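Local coordinates for PbSGBP-B lipoprotein (Prevotella bryantii B14, PDB 6D2Y) that probably binds polysaccharides at the cell surface as a lipoprotein of a polysaccharide utilization locus, and carries a bound magnesium ion, at residues K111-M114 with D120-P123; N102-V107 with V128-P133. One frame throughout, in Å; residues are numbered along the deposited sequence.

Contact 1 (K111-M114 with D120-P123)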
loop_
_atom_site.group_PDB
_atom_site.type_symbol
_atom_site.label_atom_id
_atom_site.label_comp_id
_atom_site.label_asym_id
_atom_site.label_seq_id
_atom_site.Cartn_x
_atom_site.Cartn_y
_atom_site.Cartn_z
ATOM N N LYS A 111 26.637 -8.408 -20.265
ATOM C CA LYS A 111 28.041 -8.592 -20.584
ATOM C C LYS A 111 28.869 -7.617 -19.764
ATOM O O LYS A 111 28.421 -6.506 -19.461
ATOM C CB LYS A 111 28.317 -8.386 -22.086
ATOM C CG LYS A 111 27.666 -9.434 -22.983
ATOM C CD LYS A 111 27.802 -9.108 -24.458
ATOM C CE LYS A 111 26.894 -10.000 -25.295
ATOM N NZ LYS A 111 27.161 -11.444 -25.058
HETATM N N MSE A 112 30.067 -8.050 -19.391
HETATM C CA MSE A 112 31.058 -7.166 -18.782
HETATM C C MSE A 112 32.142 -6.910 -19.823
HETATM O O MSE A 112 32.802 -7.844 -20.276
HETATM C CB MSE A 112 31.652 -7.792 -17.517
HETATM C CG MSE A 112 33.112 -7.434 -17.231
HETATM SE SE MSE A 112 33.731 -8.111 -15.497
HETATM C CE MSE A 112 34.334 -9.845 -16.061
ATOM N N TYR A 113 32.308 -5.655 -20.219
ATOM C CA TYR A 113 33.223 -5.303 -21.295
ATOM C C TYR A 113 34.590 -4.972 -20.712
ATOM O O TYR A 113 34.710 -4.089 -19.858
ATOM C CB TYR A 113 32.680 -4.129 -22.107
ATOM C CG TYR A 113 31.300 -4.375 -22.672
ATOM C CD1 TYR A 113 31.126 -4.977 -23.911
ATOM C CD2 TYR A 113 30.167 -4.009 -21.960
ATOM C CE1 TYR A 113 29.862 -5.206 -24.428
ATOM C CE2 TYR A 113 28.902 -4.233 -22.467
ATOM C CZ TYR A 113 28.755 -4.831 -23.701
ATOM O OH TYR A 113 27.499 -5.058 -24.214
HETATM N N MSE A 114 35.613 -5.679 -21.170
HETATM C CA MSE A 114 36.976 -5.360 -20.779
HETATM C C MSE A 114 37.644 -4.558 -21.881
HETATM O O MSE A 114 37.643 -4.978 -23.042
HETATM C CB MSE A 114 37.764 -6.628 -20.492
HETATM C CG MSE A 114 36.957 -7.681 -19.777
HETATM SE SE MSE A 114 37.859 -9.395 -19.792
HETATM C CE MSE A 114 38.476 -9.314 -17.990
ATOM N N ASP A 120 40.458 -1.560 -27.366
ATOM C CA ASP A 120 39.756 -2.737 -27.857
ATOM C C ASP A 120 38.762 -3.226 -26.808
ATOM O O ASP A 120 38.973 -3.072 -25.602
ATOM C CB ASP A 120 40.747 -3.850 -28.202
ATOM C CG ASP A 120 41.620 -3.510 -29.402
ATOM O OD1 ASP A 120 41.101 -2.919 -30.372
ATOM O OD2 ASP A 120 42.826 -3.843 -29.377
ATOM N N THR A 121 37.668 -3.822 -27.276
ATOM C CA THR A 121 36.585 -4.281 -26.411
ATOM C C THR A 121 36.529 -5.803 -26.430
ATOM O O THR A 121 36.425 -6.411 -27.500
ATOM C CB THR A 121 35.241 -3.695 -26.848
ATOM O OG1 THR A 121 35.282 -2.267 -26.748
ATOM C CG2 THR A 121 34.119 -4.221 -25.967
ATOM N N ILE A 122 36.589 -6.410 -25.248
ATOM C CA ILE A 122 36.520 -7.862 -25.106
ATOM C C ILE A 122 35.357 -8.199 -24.179
ATOM O O ILE A 122 35.448 -7.977 -22.963
ATOM C CB ILE A 122 37.845 -8.434 -24.582
ATOM C CG1 ILE A 122 38.923 -8.352 -25.663
ATOM C CG2 ILE A 122 37.669 -9.871 -24.146
ATOM C CD1 ILE A 122 40.004 -7.344 -25.366
ATOM N N PRO A 123 34.247 -8.723 -24.703
ATOM C CA PRO A 123 33.064 -8.940 -23.862
ATOM C C PRO A 123 33.038 -10.305 -23.190
ATOM O O PRO A 123 33.287 -11.333 -23.828
ATOM C CB PRO A 123 31.911 -8.788 -24.858
ATOM C CG PRO A 123 32.482 -9.307 -26.138
ATOM C CD PRO A 123 33.966 -8.982 -26.126
#

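Contact 2 (N102-V107 with V128-P133)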
loop_
_atom_site.group_PDB
_atom_site.type_symbol
_atom_site.label_atom_id
_atom_site.label_comp_id
_atom_site.label_asym_id
_atom_site.label_seq_id
_atom_site.Cartn_x
_atom_site.Cartn_y
_atom_site.Cartn_z
ATOM N N ASN A 102 26.992 0.721 -8.767
ATOM C CA ASN A 102 25.727 0.765 -8.042
ATOM C C ASN A 102 24.555 1.146 -8.936
ATOM O O ASN A 102 23.410 0.788 -8.632
ATOM C CB ASN A 102 25.824 1.749 -6.873
ATOM C CG ASN A 102 24.799 1.470 -5.780
ATOM O OD1 ASN A 102 24.837 2.067 -4.702
ATOM N ND2 ASN A 102 23.886 0.544 -6.051
ATOM N N GLU A 103 24.806 1.858 -10.030
ATOM C CA GLU A 103 23.721 2.409 -10.829
ATOM C C GLU A 103 23.052 1.336 -11.679
ATOM O O GLU A 103 23.704 0.411 -12.172
ATOM C CB GLU A 103 24.239 3.536 -11.720
ATOM C CG GLU A 103 24.621 4.788 -10.954
ATOM C CD GLU A 103 23.504 5.276 -10.051
ATOM O OE1 GLU A 103 22.339 5.310 -10.507
ATOM O OE2 GLU A 103 23.789 5.621 -8.886
ATOM N N ILE A 104 21.743 1.470 -11.843
ATOM C CA ILE A 104 20.980 0.559 -12.704
ATOM C C ILE A 104 21.358 0.819 -14.160
ATOM O O ILE A 104 21.381 1.984 -14.592
ATOM C CB ILE A 104 19.478 0.757 -12.483
ATOM C CG1 ILE A 104 19.011 -0.007 -11.242
ATOM C CG2 ILE A 104 18.686 0.316 -13.710
ATOM C CD1 ILE A 104 17.929 0.704 -10.466
ATOM N N PRO A 105 21.664 -0.209 -14.947
ATOM C CA PRO A 105 22.016 0.022 -16.354
ATOM C C PRO A 105 20.802 0.431 -17.176
ATOM O O PRO A 105 19.712 -0.128 -17.029
ATOM C CB PRO A 105 22.566 -1.335 -16.807
ATOM C CG PRO A 105 21.898 -2.328 -15.895
ATOM C CD PRO A 105 21.756 -1.631 -14.572
ATOM N N SER A 106 21.003 1.418 -18.057
ATOM C CA SER A 106 19.915 1.885 -18.914
ATOM C C SER A 106 19.724 0.977 -20.123
ATOM O O SER A 106 18.589 0.724 -20.538
ATOM C CB SER A 106 20.173 3.323 -19.366
ATOM O OG SER A 106 19.919 4.234 -18.310
ATOM N N VAL A 107 20.814 0.491 -20.714
ATOM C CA VAL A 107 20.779 -0.519 -21.767
ATOM C C VAL A 107 21.518 -1.743 -21.234
ATOM O O VAL A 107 22.711 -1.674 -20.915
ATOM C CB VAL A 107 21.383 -0.001 -23.081
ATOM C CG1 VAL A 107 22.714 0.679 -22.834
ATOM C CG2 VAL A 107 21.537 -1.153 -24.083
ATOM N N VAL A 128 24.166 -8.669 -14.326
ATOM C CA VAL A 128 24.102 -7.828 -13.138
ATOM C C VAL A 128 22.716 -8.015 -12.535
ATOM O O VAL A 128 21.709 -7.626 -13.136
ATOM C CB VAL A 128 24.383 -6.356 -13.463
ATOM C CG1 VAL A 128 24.066 -5.480 -12.260
ATOM C CG2 VAL A 128 25.834 -6.178 -13.892
ATOM N N THR A 129 22.664 -8.619 -11.352
ATOM C CA THR A 129 21.391 -8.934 -10.717
ATOM C C THR A 129 20.748 -7.665 -10.172
ATOM O O THR A 129 21.364 -6.933 -9.390
ATOM C CB THR A 129 21.598 -9.958 -9.603
ATOM O OG1 THR A 129 21.721 -11.265 -10.176
ATOM C CG2 THR A 129 20.424 -9.943 -8.633
ATOM N N ILE A 130 19.514 -7.404 -10.591
ATOM C CA ILE A 130 18.742 -6.255 -10.137
ATOM C C ILE A 130 17.498 -6.768 -9.426
ATOM O O ILE A 130 16.955 -7.823 -9.770
ATOM C CB ILE A 130 18.370 -5.320 -11.309
ATOM C CG1 ILE A 130 19.623 -4.911 -12.085
ATOM C CG2 ILE A 130 17.634 -4.083 -10.812
ATOM C CD1 ILE A 130 20.472 -3.879 -11.378
ATOM N N SER A 131 17.058 -6.018 -8.418
ATOM C CA SER A 131 15.884 -6.406 -7.649
ATOM C C SER A 131 14.660 -6.535 -8.548
ATOM O O SER A 131 14.488 -5.780 -9.508
ATOM C CB SER A 131 15.619 -5.385 -6.543
ATOM O OG SER A 131 14.497 -5.756 -5.764
ATOM N N ALA A 132 13.814 -7.515 -8.232
ATOM C CA ALA A 132 12.549 -7.689 -8.921
ATOM C C ALA A 132 11.630 -6.502 -8.636
ATOM O O ALA A 132 11.852 -5.753 -7.682
ATOM C CB ALA A 132 11.890 -8.994 -8.479
ATOM N N PRO A 133 10.599 -6.298 -9.458
ATOM C CA PRO A 133 9.694 -5.167 -9.216
ATOM C C PRO A 133 8.979 -5.306 -7.881
ATOM O O PRO A 133 8.628 -6.406 -7.452
ATOM C CB PRO A 133 8.709 -5.239 -10.388
ATOM C CG PRO A 133 9.412 -6.018 -11.436
ATOM C CD PRO A 133 10.257 -7.010 -10.702
#

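Contact 1 (K111-M114 with D120-P123)
M114 and I122 grip each other through their backbones: M114 N donates to I122 O at 2.9 Å, and I122 N returns a bond of 2.8 Å to M114 O. The CA of T121 adds a C-H...O contact to the same M114 oxygen. On the face that carries the side chains of M114 and I122, the long selenomethionine chain of M114 runs past I122 O, its CG 3.5 Å from that atom, and bends at its last torsion, leaving SE 4.4 Å from I122 CG2. M114 and M112, both flexible and apolar, are buried against strands 39-45 and 63-69, while I122 reaches T37 and P38. The two strands form a beta hairpin in a mixed sheet, and Y113 with P123 makes its next, non-hydrogen-bonded antiparallel pair. The face of Y113 and P123 is the more solvent-exposed one. There Y113 CD1 lies 3.7 Å from T121 CG2 and 4.0 Å from P123 CB, both oblique to the ring, while K111 CB covers one ring face near its rim. K111 passes alongside P123. Its ammonium forms a salt bridge with D125, and Y113 OH is hydrogen-bonded to T109 OG1.

Contact 2 (N102-V107 with V128-P133)
I130 meets I104 and P105 through a single methyl group: I130 CD1 is 4.1 Å from I104 CG1 and equally 4.1 Å from P105 CD. These touches are wholly apolar, so the two segments are joined by van der Waals packing, and their backbones stay well apart, with I104 CA and I130 CA 7.6 Å from each other.

The second segment begins with V128, a compact beta-branched residue on strand 121-129. V128 CG1 is 5.0 Å from P105 CD. The same CG1 lies 4.0 Å from I130 CD1, so V128 backs the methyl at the centre of the contact; it also packs on N80. T129 faces elsewhere, as suits a polar residue at an exposed place: its backbone bonds to A58 of the neighbouring strand 57-59, and its hydroxyl is weakly bonded to that of S57. At I130 the side chain again points toward the first segment. A chi2 of -75° kinks it and brings CD1 end-on to the CD corner of the P105 ring, while the side chain of I104 slants across it. P105 suits this buried spot because its ring offers CD where other residues carry an N-H. Beyond I130, S131 OG donates a long bond of 3.3 Å to A132 O, on a lone pair, within the same segment at the exposed S131. P133 then leads into strand 134-138, and its carbonyl accepts a bond from T210 of strand 208-215.

The contact thus sits where the N-terminal sheet meets the following IPT/TIG-type, immunoglobulin-like sheets: I104 packs on K184 and I130 on Y207, and P105 O is hydrogen-bonded to the hydroxyl of Y159, all in loops between the later strands, while D81, next to strand 82-83, borders P105 from the N-terminal side.

From the N terminus, the chain first reaches 102-107, in the loop after strand 95-99, then strand 111-116, whose first residues enter contact 1. A tight turn brings it back at 120-123, so contact 1 closes a short hairpin loop. The returning strand 121-129 runs on to 128-133, where contact 2 closes a longer loop that encloses the whole hairpin; the two contacts nest without crossing. Their centres are about 19 Å apart, and strand 121-129 serves both. Contact 1 joins neighbouring strands of the N-terminal sheet, whereas contact 2 ties the segment that leaves that strand to a preceding loop at the passage into strand 134-138.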